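Local structure of caprin-1 (Homo sapiens, 4WBE) at residues A[15-20]-A[85-90]; A[93-96]-A[101-104]; A[53-58]-A[103-108]; A[62-67]-A[73-78]. The protein binds mRNA and regulates its transport, translation or stability, and is essential for the formation of cytoplasmic stress granules. All blocks are in the same frame, centred on the assembly; numbering follows the deposited sequence.

Interaction 1: A[15-20]-A[85-90]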
loop_
_atom_site.group_PDB
_atom_site.type_symbol
_atom_site.label_atom_id
_atom_site.label_comp_id
_atom_site.label_asym_id
_atom_site.label_seq_id
_atom_site.Cartn_x
_atom_site.Cartn_y
_atom_site.Cartn_z
ATOM N N LEU A 15 -6.120 -2.019 5.929
ATOM C CA LEU A 15 -4.741 -1.779 5.498
ATOM C C LEU A 15 -4.001 -3.091 5.266
ATOM O O LEU A 15 -3.228 -3.207 4.318
ATOM C CB LEU A 15 -3.977 -0.950 6.537
ATOM C CG LEU A 15 -4.386 0.509 6.732
ATOM C CD1 LEU A 15 -3.474 1.198 7.735
ATOM C CD2 LEU A 15 -4.339 1.231 5.401
ATOM N N LYS A 16 -4.220 -4.059 6.149
ATOM C CA LYS A 16 -3.589 -5.373 6.019
ATOM C C LYS A 16 -4.002 -6.016 4.701
ATOM O O LYS A 16 -3.174 -6.584 3.982
ATOM C CB LYS A 16 -3.978 -6.277 7.206
ATOM C CG LYS A 16 -3.345 -7.678 7.170
ATOM C CD LYS A 16 -3.682 -8.515 8.417
ATOM C CE LYS A 16 -5.064 -9.151 8.353
ATOM N NZ LYS A 16 -5.104 -10.307 7.399
ATOM N N THR A 17 -5.291 -5.919 4.393
ATOM C CA THR A 17 -5.821 -6.458 3.151
ATOM C C THR A 17 -5.220 -5.757 1.944
ATOM O O THR A 17 -4.889 -6.409 0.947
ATOM C CB THR A 17 -7.362 -6.370 3.120
ATOM O OG1 THR A 17 -7.890 -7.052 4.261
ATOM C CG2 THR A 17 -7.922 -7.005 1.857
ATOM N N VAL A 18 -5.061 -4.435 2.036
ATOM C CA VAL A 18 -4.415 -3.685 0.967
ATOM C C VAL A 18 -2.989 -4.188 0.728
ATOM O O VAL A 18 -2.579 -4.388 -0.410
ATOM C CB VAL A 18 -4.356 -2.162 1.267
ATOM C CG1 VAL A 18 -3.508 -1.460 0.224
ATOM C CG2 VAL A 18 -5.750 -1.550 1.288
ATOM N N LEU A 19 -2.233 -4.372 1.807
ATOM C CA LEU A 19 -0.852 -4.853 1.708
ATOM C C LEU A 19 -0.774 -6.242 1.065
ATOM O O LEU A 19 0.071 -6.496 0.208
ATOM C CB LEU A 19 -0.218 -4.898 3.103
ATOM C CG LEU A 19 0.659 -3.751 3.635
ATOM C CD1 LEU A 19 0.740 -2.526 2.722
ATOM C CD2 LEU A 19 0.275 -3.370 5.065
ATOM N N GLU A 20 -1.653 -7.137 1.500
ATOM C CA GLU A 20 -1.781 -8.471 0.906
ATOM C C GLU A 20 -2.072 -8.386 -0.587
ATOM O O GLU A 20 -1.442 -9.069 -1.400
ATOM C CB GLU A 20 -2.902 -9.241 1.611
ATOM C CG GLU A 20 -2.602 -9.608 3.054
ATOM C CD GLU A 20 -3.864 -9.894 3.854
ATOM O OE1 GLU A 20 -4.975 -9.836 3.285
ATOM O OE2 GLU A 20 -3.745 -10.214 5.049
ATOM N N ASP A 85 -13.104 1.026 -2.987
ATOM C CA ASP A 85 -14.250 0.416 -3.648
ATOM C C ASP A 85 -14.111 -1.107 -3.760
ATOM O O ASP A 85 -15.094 -1.835 -3.612
ATOM C CB ASP A 85 -14.450 1.015 -5.041
ATOM C CG ASP A 85 -15.027 2.422 -5.000
ATOM O OD1 ASP A 85 -15.544 2.810 -3.941
ATOM O OD2 ASP A 85 -14.969 3.130 -6.031
ATOM N N LEU A 86 -12.903 -1.588 -4.041
ATOM C CA LEU A 86 -12.683 -3.035 -4.105
ATOM C C LEU A 86 -12.926 -3.701 -2.752
ATOM O O LEU A 86 -13.611 -4.722 -2.667
ATOM C CB LEU A 86 -11.290 -3.389 -4.631
ATOM C CG LEU A 86 -11.124 -4.916 -4.689
ATOM C CD1 LEU A 86 -10.709 -5.389 -6.050
ATOM C CD2 LEU A 86 -10.138 -5.395 -3.635
ATOM N N LEU A 87 -12.356 -3.122 -1.699
ATOM C CA LEU A 87 -12.516 -3.643 -0.343
ATOM C C LEU A 87 -13.989 -3.712 0.066
ATOM O O LEU A 87 -14.397 -4.623 0.789
ATOM C CB LEU A 87 -11.713 -2.798 0.644
ATOM C CG LEU A 87 -10.216 -2.850 0.344
ATOM C CD1 LEU A 87 -9.466 -1.756 1.062
ATOM C CD2 LEU A 87 -9.665 -4.203 0.738
ATOM N N GLU A 88 -14.771 -2.737 -0.389
ATOM C CA GLU A 88 -16.198 -2.677 -0.081
ATOM C C GLU A 88 -16.997 -3.539 -1.045
ATOM O O GLU A 88 -18.179 -3.802 -0.817
ATOM C CB GLU A 88 -16.697 -1.233 -0.142
ATOM C CG GLU A 88 -16.098 -0.333 0.926
ATOM C CD GLU A 88 -16.630 -0.663 2.310
ATOM O OE1 GLU A 88 -17.852 -0.892 2.436
ATOM O OE2 GLU A 88 -15.828 -0.711 3.265
ATOM N N GLY A 89 -16.343 -3.988 -2.115
ATOM C CA GLY A 89 -16.999 -4.813 -3.112
ATOM C C GLY A 89 -18.190 -4.096 -3.718
ATOM O O GLY A 89 -19.272 -4.667 -3.855
ATOM N N LYS A 90 -17.989 -2.839 -4.099
ATOM C CA LYS A 90 -19.095 -2.020 -4.580
ATOM C C LYS A 90 -19.669 -2.481 -5.908
ATOM O O LYS A 90 -18.938 -2.951 -6.784
ATOM C CB LYS A 90 -18.665 -0.555 -4.716
ATOM C CG LYS A 90 -18.162 0.095 -3.443
ATOM C CD LYS A 90 -19.319 0.267 -2.475
ATOM C CE LYS A 90 -19.204 1.554 -1.678
ATOM N NZ LYS A 90 -19.587 2.751 -2.499
#
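Thr17 and Val18, neighbours on the long helix 2-27, receive one leucine from helix 77-88, Leu87, two residues before Gly89, where a Schellman motif ends that helix; each takes a different branch of its fork. Leu15 and Lys16, just before them, face elsewhere: Leu15 packs on Leu15 of the second subunit, and Lys16 NZ hydrogen-bonds to the backbone oxygen of Asn73 of that subunit. At Thr17 the methyl lies anti to the backbone N, which carries CG2 outward to CD2 of Leu87 at 3.5 Å, tighter than usual for two carbons. The hydroxyl, OG1, hydrogen-bonds back to Lys13 O, so the threonine offers the contact its hydrocarbon side. Here the predicted coiled-coil helix of the Caprin-1 dimerization domain turns one flank to helix 77-88 of its own chain and another to the second subunit, with Phe110 of helix 99-111 also lying on Thr17. Val18 packs on Leu15 of the second subunit while its CG2 meets Leu87 CD1 at 3.7 Å, the two side chains crossing nearly at right angles. Farther along, Glu20 OE2 presents its syn lone pair to Lys16 NZ at 2.7 Å, a salt bridge along the helix.

Interaction 2: A[93-96]-A[101-104]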
loop_
_atom_site.group_PDB
_atom_site.type_symbol
_atom_site.label_atom_id
_atom_site.label_comp_id
_atom_site.label_asym_id
_atom_site.label_seq_id
_atom_site.Cartn_x
_atom_site.Cartn_y
_atom_site.Cartn_z
ATOM N N PRO A 93 -19.043 0.342 -11.626
ATOM C CA PRO A 93 -18.273 -0.123 -12.782
ATOM C C PRO A 93 -16.776 0.160 -12.669
ATOM O O PRO A 93 -16.373 1.212 -12.173
ATOM C CB PRO A 93 -18.887 0.680 -13.939
ATOM C CG PRO A 93 -19.374 1.938 -13.284
ATOM C CD PRO A 93 -19.920 1.478 -11.968
ATOM N N VAL A 94 -15.976 -0.802 -13.121
ATOM C CA VAL A 94 -14.525 -0.669 -13.228
ATOM C C VAL A 94 -14.028 -1.832 -14.089
ATOM O O VAL A 94 -14.518 -2.955 -13.950
ATOM C CB VAL A 94 -13.820 -0.662 -11.831
ATOM C CG1 VAL A 94 -14.116 -1.939 -11.054
ATOM C CG2 VAL A 94 -12.315 -0.471 -11.981
ATOM N N CYS A 95 -13.087 -1.562 -14.994
ATOM C CA CYS A 95 -12.489 -2.610 -15.830
ATOM C C CYS A 95 -13.508 -3.417 -16.627
ATOM O O CYS A 95 -13.315 -4.612 -16.860
ATOM C CB CYS A 95 -11.658 -3.569 -14.974
ATOM S SG CYS A 95 -10.314 -2.773 -14.088
ATOM N N GLY A 96 -14.600 -2.774 -17.030
ATOM C CA GLY A 96 -15.638 -3.456 -17.778
ATOM C C GLY A 96 -16.442 -4.424 -16.922
ATOM O O GLY A 96 -17.266 -5.183 -17.436
ATOM N N VAL A 101 -17.290 -8.013 -8.411
ATOM C CA VAL A 101 -16.712 -9.162 -9.109
ATOM C C VAL A 101 -15.200 -9.265 -8.882
ATOM O O VAL A 101 -14.663 -10.364 -8.723
ATOM C CB VAL A 101 -17.018 -9.120 -10.622
ATOM C CG1 VAL A 101 -16.210 -10.171 -11.376
ATOM C CG2 VAL A 101 -18.515 -9.295 -10.874
ATOM N N LEU A 102 -14.517 -8.123 -8.901
ATOM C CA LEU A 102 -13.081 -8.092 -8.653
ATOM C C LEU A 102 -12.738 -8.567 -7.242
ATOM O O LEU A 102 -11.771 -9.305 -7.043
ATOM C CB LEU A 102 -12.523 -6.687 -8.883
ATOM C CG LEU A 102 -12.471 -6.202 -10.334
ATOM C CD1 LEU A 102 -11.878 -4.805 -10.395
ATOM C CD2 LEU A 102 -11.655 -7.163 -11.183
ATOM N N LYS A 103 -13.533 -8.136 -6.266
ATOM C CA LYS A 103 -13.334 -8.554 -4.889
ATOM C C LYS A 103 -13.506 -10.073 -4.765
ATOM O O LYS A 103 -12.730 -10.736 -4.077
ATOM C CB LYS A 103 -14.300 -7.830 -3.951
ATOM C CG LYS A 103 -14.173 -8.294 -2.507
ATOM C CD LYS A 103 -15.161 -7.588 -1.597
ATOM C CE LYS A 103 -15.043 -8.102 -0.172
ATOM N NZ LYS A 103 -15.953 -7.342 0.722
ATOM N N GLU A 104 -14.511 -10.621 -5.444
ATOM C CA GLU A 104 -14.732 -12.067 -5.433
ATOM C C GLU A 104 -13.537 -12.825 -6.023
ATOM O O GLU A 104 -13.144 -13.870 -5.508
ATOM C CB GLU A 104 -16.026 -12.414 -6.179
ATOM C CG GLU A 104 -17.291 -11.962 -5.456
ATOM C CD GLU A 104 -18.508 -11.923 -6.367
ATOM O OE1 GLU A 104 -18.377 -12.270 -7.560
ATOM O OE2 GLU A 104 -19.594 -11.539 -5.886
#
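Leu102 carries this contact from the side of helix 99-111, set against a small antiparallel hairpin of strands 93-94 and 97-98, with Val94 at the end of the first strand and Cys95 in the turn. The helix begins almost as soon as the second strand ends. One residue before the leucine, Val101 N hydrogen-bonds to Thr98 OG1, a link between the first turn of the helix and the strand it follows. Leu102 sets off toward the hairpin. Its CG is anti to the carbonyl carbon (chi1 -71°) and the chain beyond is extended, which sends CD1 forward as the touching atom. That methyl meets Val94 CG1 at 3.7 Å; CG1 is the valine branch held between the backbone N and the carbonyl carbon. The same CD1 lies 4.5 Å from Cys95 SG, a looser approach in which the sulfur acts as an apolar neighbour. Lys103, next in sequence, turns its extended chain another way, and its NZ hydrogen-bonds to Leu87 O at the end of helix 77-88. Helix 49-62 adds to the surroundings: Val94 and Cys95 both rest on Leu61, and Leu102 on Phe58. The short connection and the Thr98 bond help to hold hairpin and helix close; across the contact itself, methyls and a thiol meet without polar pairing, which suggests that shape and burial count there for more than directional bonds.

Interaction 3: A[53-58]-A[103-108]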
loop_
_atom_site.group_PDB
_atom_site.type_symbol
_atom_site.label_atom_id
_atom_site.label_comp_id
_atom_site.label_asym_id
_atom_site.label_seq_id
_atom_site.Cartn_x
_atom_site.Cartn_y
_atom_site.Cartn_z
ATOM N N SER A 53 -6.687 -11.140 -16.641
ATOM C CA SER A 53 -6.620 -9.879 -17.372
ATOM C C SER A 53 -7.347 -8.761 -16.632
ATOM O O SER A 53 -6.937 -7.602 -16.696
ATOM C CB SER A 53 -7.156 -10.037 -18.796
ATOM O OG SER A 53 -8.226 -10.965 -18.835
ATOM N N LEU A 54 -8.441 -9.106 -15.960
ATOM C CA LEU A 54 -9.165 -8.149 -15.134
ATOM C C LEU A 54 -8.288 -7.608 -14.007
ATOM O O LEU A 54 -8.331 -6.420 -13.693
ATOM C CB LEU A 54 -10.429 -8.787 -14.553
ATOM C CG LEU A 54 -11.588 -9.069 -15.513
ATOM C CD1 LEU A 54 -12.715 -9.789 -14.789
ATOM C CD2 LEU A 54 -12.098 -7.790 -16.140
ATOM N N LEU A 55 -7.497 -8.488 -13.400
ATOM C CA LEU A 55 -6.566 -8.096 -12.348
ATOM C C LEU A 55 -5.418 -7.243 -12.895
ATOM O O LEU A 55 -4.925 -6.342 -12.214
ATOM C CB LEU A 55 -6.028 -9.334 -11.623
ATOM C CG LEU A 55 -7.071 -10.148 -10.848
ATOM C CD1 LEU A 55 -6.428 -11.314 -10.112
ATOM C CD2 LEU A 55 -7.843 -9.255 -9.880
ATOM N N ASP A 56 -4.976 -7.543 -14.114
ATOM C CA ASP A 56 -3.947 -6.732 -14.755
ATOM C C ASP A 56 -4.421 -5.297 -14.964
ATOM O O ASP A 56 -3.693 -4.345 -14.679
ATOM C CB ASP A 56 -3.521 -7.334 -16.095
ATOM C CG ASP A 56 -2.757 -8.641 -15.944
ATOM O OD1 ASP A 56 -2.097 -8.837 -14.901
ATOM O OD2 ASP A 56 -2.779 -9.450 -16.899
ATOM N N GLU A 57 -5.646 -5.150 -15.461
ATOM C CA GLU A 57 -6.238 -3.828 -15.648
ATOM C C GLU A 57 -6.398 -3.089 -14.326
ATOM O O GLU A 57 -6.117 -1.896 -14.246
ATOM C CB GLU A 57 -7.570 -3.917 -16.396
ATOM C CG GLU A 57 -7.407 -4.337 -17.844
ATOM C CD GLU A 57 -6.520 -3.359 -18.599
ATOM O OE1 GLU A 57 -6.790 -2.142 -18.526
ATOM O OE2 GLU A 57 -5.551 -3.798 -19.254
ATOM N N PHE A 58 -6.857 -3.797 -13.297
ATOM C CA PHE A 58 -7.016 -3.192 -11.981
ATOM C C PHE A 58 -5.665 -2.765 -11.421
ATOM O O PHE A 58 -5.555 -1.711 -10.778
ATOM C CB PHE A 58 -7.702 -4.152 -11.007
ATOM C CG PHE A 58 -8.090 -3.508 -9.701
ATOM C CD1 PHE A 58 -9.194 -2.670 -9.627
ATOM C CD2 PHE A 58 -7.342 -3.731 -8.553
ATOM C CE1 PHE A 58 -9.557 -2.070 -8.427
ATOM C CE2 PHE A 58 -7.698 -3.136 -7.346
ATOM C CZ PHE A 58 -8.803 -2.305 -7.282
ATOM N N LYS A 103 -13.533 -8.136 -6.266
ATOM C CA LYS A 103 -13.334 -8.554 -4.889
ATOM C C LYS A 103 -13.506 -10.073 -4.765
ATOM O O LYS A 103 -12.730 -10.736 -4.077
ATOM C CB LYS A 103 -14.300 -7.830 -3.951
ATOM C CG LYS A 103 -14.173 -8.294 -2.507
ATOM C CD LYS A 103 -15.161 -7.588 -1.597
ATOM C CE LYS A 103 -15.043 -8.102 -0.172
ATOM N NZ LYS A 103 -15.953 -7.342 0.722
ATOM N N GLU A 104 -14.511 -10.621 -5.444
ATOM C CA GLU A 104 -14.732 -12.067 -5.433
ATOM C C GLU A 104 -13.537 -12.825 -6.023
ATOM O O GLU A 104 -13.144 -13.870 -5.508
ATOM C CB GLU A 104 -16.026 -12.414 -6.179
ATOM C CG GLU A 104 -17.291 -11.962 -5.456
ATOM C CD GLU A 104 -18.508 -11.923 -6.367
ATOM O OE1 GLU A 104 -18.377 -12.270 -7.560
ATOM O OE2 GLU A 104 -19.594 -11.539 -5.886
ATOM N N ILE A 105 -12.967 -12.292 -7.099
ATOM C CA ILE A 105 -11.743 -12.841 -7.676
ATOM C C ILE A 105 -10.579 -12.825 -6.689
ATOM O O ILE A 105 -9.896 -13.835 -6.510
ATOM C CB ILE A 105 -11.338 -12.093 -8.967
ATOM C CG1 ILE A 105 -12.397 -12.298 -10.053
ATOM C CG2 ILE A 105 -10.000 -12.586 -9.475
ATOM C CD1 ILE A 105 -12.180 -11.447 -11.309
ATOM N N VAL A 106 -10.348 -11.673 -6.065
ATOM C CA VAL A 106 -9.268 -11.519 -5.092
ATOM C C VAL A 106 -9.434 -12.486 -3.920
ATOM O O VAL A 106 -8.469 -13.109 -3.467
ATOM C CB VAL A 106 -9.179 -10.062 -4.565
ATOM C CG1 VAL A 106 -8.226 -9.979 -3.386
ATOM C CG2 VAL A 106 -8.714 -9.124 -5.672
ATOM N N GLU A 107 -10.663 -12.605 -3.428
ATOM C CA GLU A 107 -10.951 -13.546 -2.349
ATOM C C GLU A 107 -10.577 -14.983 -2.718
ATOM O O GLU A 107 -9.999 -15.708 -1.906
ATOM C CB GLU A 107 -12.428 -13.490 -1.958
ATOM C CG GLU A 107 -12.824 -12.266 -1.144
ATOM C CD GLU A 107 -14.325 -12.159 -0.988
ATOM O OE1 GLU A 107 -15.041 -12.461 -1.963
ATOM O OE2 GLU A 107 -14.788 -11.791 0.107
ATOM N N ARG A 108 -10.906 -15.397 -3.936
ATOM C CA ARG A 108 -10.574 -16.753 -4.363
ATOM C C ARG A 108 -9.062 -16.957 -4.435
ATOM O O ARG A 108 -8.558 -18.030 -4.086
ATOM C CB ARG A 108 -11.247 -17.137 -5.689
ATOM C CG ARG A 108 -12.728 -17.488 -5.555
ATOM C CD ARG A 108 -13.266 -18.156 -6.818
ATOM N NE ARG A 108 -13.275 -17.274 -7.979
ATOM C CZ ARG A 108 -12.426 -17.393 -8.995
ATOM N NH1 ARG A 108 -11.517 -18.358 -8.995
ATOM N NH2 ARG A 108 -12.489 -16.553 -10.012
#
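Ile105 faces two consecutive leucines, Leu54 and Leu55, and meets each with a different branch and at a different angle. Its long arm, with CG1 anti to the carbonyl carbon (chi1 -64°), runs on extended and places CD1 3.9 Å from Leu54 CD1; these side chains cross at about a right angle. CG2, anti to the backbone N, nestles against the fork of Leu55, 3.8 Å from CD1 and 4.0 Å from CD2, and here the two side chains slide past one another in opposite directions. Leu55 thus holds the methyl between its two prongs, while its CD2 also approaches Val106 CG2 more loosely, at 4.3 Å. All the touching atoms are carbons, and the layer continues beyond them, for Leu47 lies against both Leu55 and Ile105, Leu28 against Leu55, and Leu102 against Leu54 and Phe58. Toward the outside, exposed Arg108 forms a salt bridge through NH2 with Glu51 OE2, adding a charged tie between the two helices. The short helical segments are steeply crossed, at -109°, with their axes no nearer than 11.0 Å; that separation is spanned by branched side chains from both partners. A buried aliphatic layer between crossed helices is the usual make-up of the core of a mainly helical domain, here the Caprin-1 dimerization domain.

Interaction 4: A[62-67]-A[73-78]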
loop_
_atom_site.group_PDB
_atom_site.type_symbol
_atom_site.label_atom_id
_atom_site.label_comp_id
_atom_site.label_asym_id
_atom_site.label_seq_id
_atom_site.Cartn_x
_atom_site.Cartn_y
_atom_site.Cartn_z
ATOM N N VAL A 62 -4.490 0.943 -9.577
ATOM C CA VAL A 62 -4.103 1.149 -8.190
ATOM C C VAL A 62 -2.601 1.311 -8.006
ATOM O O VAL A 62 -2.149 1.741 -6.943
ATOM C CB VAL A 62 -4.673 0.060 -7.255
ATOM C CG1 VAL A 62 -6.184 0.101 -7.290
ATOM C CG2 VAL A 62 -4.166 -1.319 -7.656
ATOM N N ASP A 63 -1.834 0.998 -9.043
ATOM C CA ASP A 63 -0.393 1.237 -9.007
ATOM C C ASP A 63 0.023 2.038 -10.240
ATOM O O ASP A 63 0.777 1.556 -11.080
ATOM C CB ASP A 63 0.349 -0.108 -8.945
ATOM C CG ASP A 63 1.826 0.048 -8.665
ATOM O OD1 ASP A 63 2.220 1.079 -8.084
ATOM O OD2 ASP A 63 2.587 -0.888 -8.977
ATOM N N PRO A 64 -0.452 3.293 -10.338
ATOM C CA PRO A 64 -0.193 4.050 -11.567
ATOM C C PRO A 64 1.260 4.472 -11.702
ATOM O O PRO A 64 1.937 4.716 -10.701
ATOM C CB PRO A 64 -1.091 5.289 -11.410
ATOM C CG PRO A 64 -1.261 5.461 -9.926
ATOM C CD PRO A 64 -1.269 4.054 -9.373
ATOM N N GLU A 65 1.738 4.526 -12.939
ATOM C CA GLU A 65 3.030 5.125 -13.206
ATOM C C GLU A 65 2.954 6.601 -12.870
ATOM O O GLU A 65 1.898 7.227 -12.988
ATOM C CB GLU A 65 3.445 4.948 -14.669
ATOM C CG GLU A 65 3.679 3.506 -15.095
ATOM C CD GLU A 65 4.823 2.830 -14.350
ATOM O OE1 GLU A 65 5.538 3.496 -13.567
ATOM O OE2 GLU A 65 5.013 1.613 -14.558
ATOM N N ARG A 66 4.084 7.145 -12.444
ATOM C CA ARG A 66 4.171 8.532 -12.028
ATOM C C ARG A 66 3.906 9.455 -13.226
ATOM O O ARG A 66 4.609 9.392 -14.233
ATOM C CB ARG A 66 5.555 8.778 -11.436
ATOM C CG ARG A 66 5.707 10.107 -10.761
ATOM C CD ARG A 66 4.896 10.194 -9.478
ATOM N NE ARG A 66 5.067 11.516 -8.889
ATOM C CZ ARG A 66 4.295 12.561 -9.166
ATOM N NH1 ARG A 66 3.270 12.429 -10.001
ATOM N NH2 ARG A 66 4.536 13.735 -8.597
ATOM N N ASP A 67 2.873 10.287 -13.113
ATOM C CA ASP A 67 2.479 11.225 -14.166
ATOM C C ASP A 67 2.993 12.638 -13.851
ATOM O O ASP A 67 2.605 13.236 -12.844
ATOM C CB ASP A 67 0.948 11.203 -14.313
ATOM C CG ASP A 67 0.438 12.033 -15.491
ATOM O OD1 ASP A 67 1.159 12.927 -15.988
ATOM O OD2 ASP A 67 -0.711 11.781 -15.921
ATOM N N ASN A 73 0.665 14.686 -4.108
ATOM C CA ASN A 73 -0.567 14.609 -3.315
ATOM C C ASN A 73 -1.802 14.320 -4.170
ATOM O O ASN A 73 -2.885 14.055 -3.640
ATOM C CB ASN A 73 -0.780 15.914 -2.534
ATOM C CG ASN A 73 -1.271 17.049 -3.408
ATOM O OD1 ASN A 73 -2.457 17.119 -3.743
ATOM N ND2 ASN A 73 -0.365 17.927 -3.809
ATOM N N GLU A 74 -1.637 14.365 -5.490
ATOM C CA GLU A 74 -2.726 14.076 -6.417
ATOM C C GLU A 74 -2.613 12.716 -7.086
ATOM O O GLU A 74 -3.621 12.143 -7.518
ATOM C CB GLU A 74 -2.725 15.126 -7.528
ATOM C CG GLU A 74 -2.990 16.544 -7.085
ATOM C CD GLU A 74 -2.858 17.534 -8.232
ATOM O OE1 GLU A 74 -1.785 17.584 -8.876
ATOM O OE2 GLU A 74 -3.853 18.218 -8.525
ATOM N N GLN A 75 -1.385 12.220 -7.195
ATOM C CA GLN A 75 -1.088 11.009 -7.959
ATOM C C GLN A 75 -1.936 9.801 -7.580
ATOM O O GLN A 75 -2.289 8.987 -8.431
ATOM C CB GLN A 75 0.398 10.665 -7.842
ATOM C CG GLN A 75 0.825 9.402 -8.588
ATOM C CD GLN A 75 0.648 9.536 -10.092
ATOM O OE1 GLN A 75 1.417 10.230 -10.762
ATOM N NE2 GLN A 75 -0.355 8.849 -10.635
ATOM N N TYR A 76 -2.259 9.682 -6.301
ATOM C CA TYR A 76 -2.926 8.478 -5.819
ATOM C C TYR A 76 -4.356 8.685 -5.350
ATOM O O TYR A 76 -4.917 7.820 -4.670
ATOM C CB TYR A 76 -2.084 7.834 -4.722
ATOM C CG TYR A 76 -0.763 7.324 -5.237
ATOM C CD1 TYR A 76 -0.697 6.129 -5.935
ATOM C CD2 TYR A 76 0.415 8.028 -5.021
ATOM C CE1 TYR A 76 0.499 5.650 -6.406
ATOM C CE2 TYR A 76 1.623 7.554 -5.491
ATOM C CZ TYR A 76 1.654 6.364 -6.185
ATOM O OH TYR A 76 2.837 5.866 -6.662
ATOM N N GLU A 77 -4.947 9.821 -5.714
ATOM C CA GLU A 77 -6.326 10.085 -5.348
ATOM C C GLU A 77 -7.254 9.020 -5.947
ATOM O O GLU A 77 -7.995 8.355 -5.218
ATOM C CB GLU A 77 -6.739 11.502 -5.778
ATOM C CG GLU A 77 -8.211 11.811 -5.563
ATOM C CD GLU A 77 -8.568 11.992 -4.089
ATOM O OE1 GLU A 77 -7.665 12.292 -3.275
ATOM O OE2 GLU A 77 -9.762 11.843 -3.746
ATOM N N HIS A 78 -7.191 8.831 -7.263
ATOM C CA HIS A 78 -8.029 7.823 -7.920
ATOM C C HIS A 78 -7.743 6.406 -7.425
ATOM O O HIS A 78 -8.676 5.641 -7.158
ATOM C CB HIS A 78 -7.866 7.880 -9.444
ATOM C CG HIS A 78 -8.525 9.060 -10.077
ATOM N ND1 HIS A 78 -9.448 9.843 -9.418
ATOM C CD2 HIS A 78 -8.393 9.600 -11.314
ATOM C CE1 HIS A 78 -9.861 10.809 -10.222
ATOM N NE2 HIS A 78 -9.233 10.681 -11.376
HETATM O O HOH W 1 2.447 3.816 -8.269
HETATM O O HOH W 2 3.292 6.829 -9.423
#
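Gln75 extends from its backbone with CG anti to the N and then bends at chi2 (64°), which swings its amide over the chain at Pro64 to Asp67; Arg66, likewise anti at chi1 and bent at chi2, brings its guanidinium back to meet it, the two planes 74° apart. Gln75 OE1 is gripped twice. Asp67 N donates at 2.8 Å in an essentially straight bond, although tilted from the carbonyl plane. Arg66 NH1 donates at 3.0 Å, in that plane and on a lone pair, but the bond is bent (139°) and the oxygen lies somewhat out of the guanidinium plane. Arg66 NH1 also hydrogen-bonds to Leu70 O, and NH2 to Phe115 O of the second subunit. Gln75 NE2 lies 3.6 Å from Pro64 CG. Replacing Gln75 with an alanine would probably leave Asp67 N and Arg66 NH1 without this shared acceptor and open a gap beside Pro64. The proline also packs against Tyr76, CD to CE1 at 3.8 Å. One water accepts from Tyr76 OH and donates to Asp63 OD1 and Pro64 O; a second donates to Pro64 O and Tyr76 OH. The loop after helix 49-62 thus lies against the short, weakly bonded helix 72-75 and Tyr76, at the N-cap of helix 77-88.

Interactions 2 and 3 share helix 99-111 and lie with centres about 7 Å apart; Phe58 joins them, its CD1 3.5 Å from Leu102 CD1. Interaction 1 reaches both through Leu86, which packs on Leu102 and Phe58, and through Lys103, whose NZ makes a probable hydrogen bond of 3.1 Å with Leu87 O. The segments of interactions 1 and 3 alternate along the chain, whereas interaction 2 follows interaction 1 in series. Interaction 4 stands apart, about 17 Å from interaction 1 between centres, nested within the loops closed by interactions 1 and 3. Across the dimer, however, Lys16 of interaction 1 hydrogen-bonds to Asn73 O of interaction 4 in the second subunit, while 2 and 3 belong to the interior of one chain.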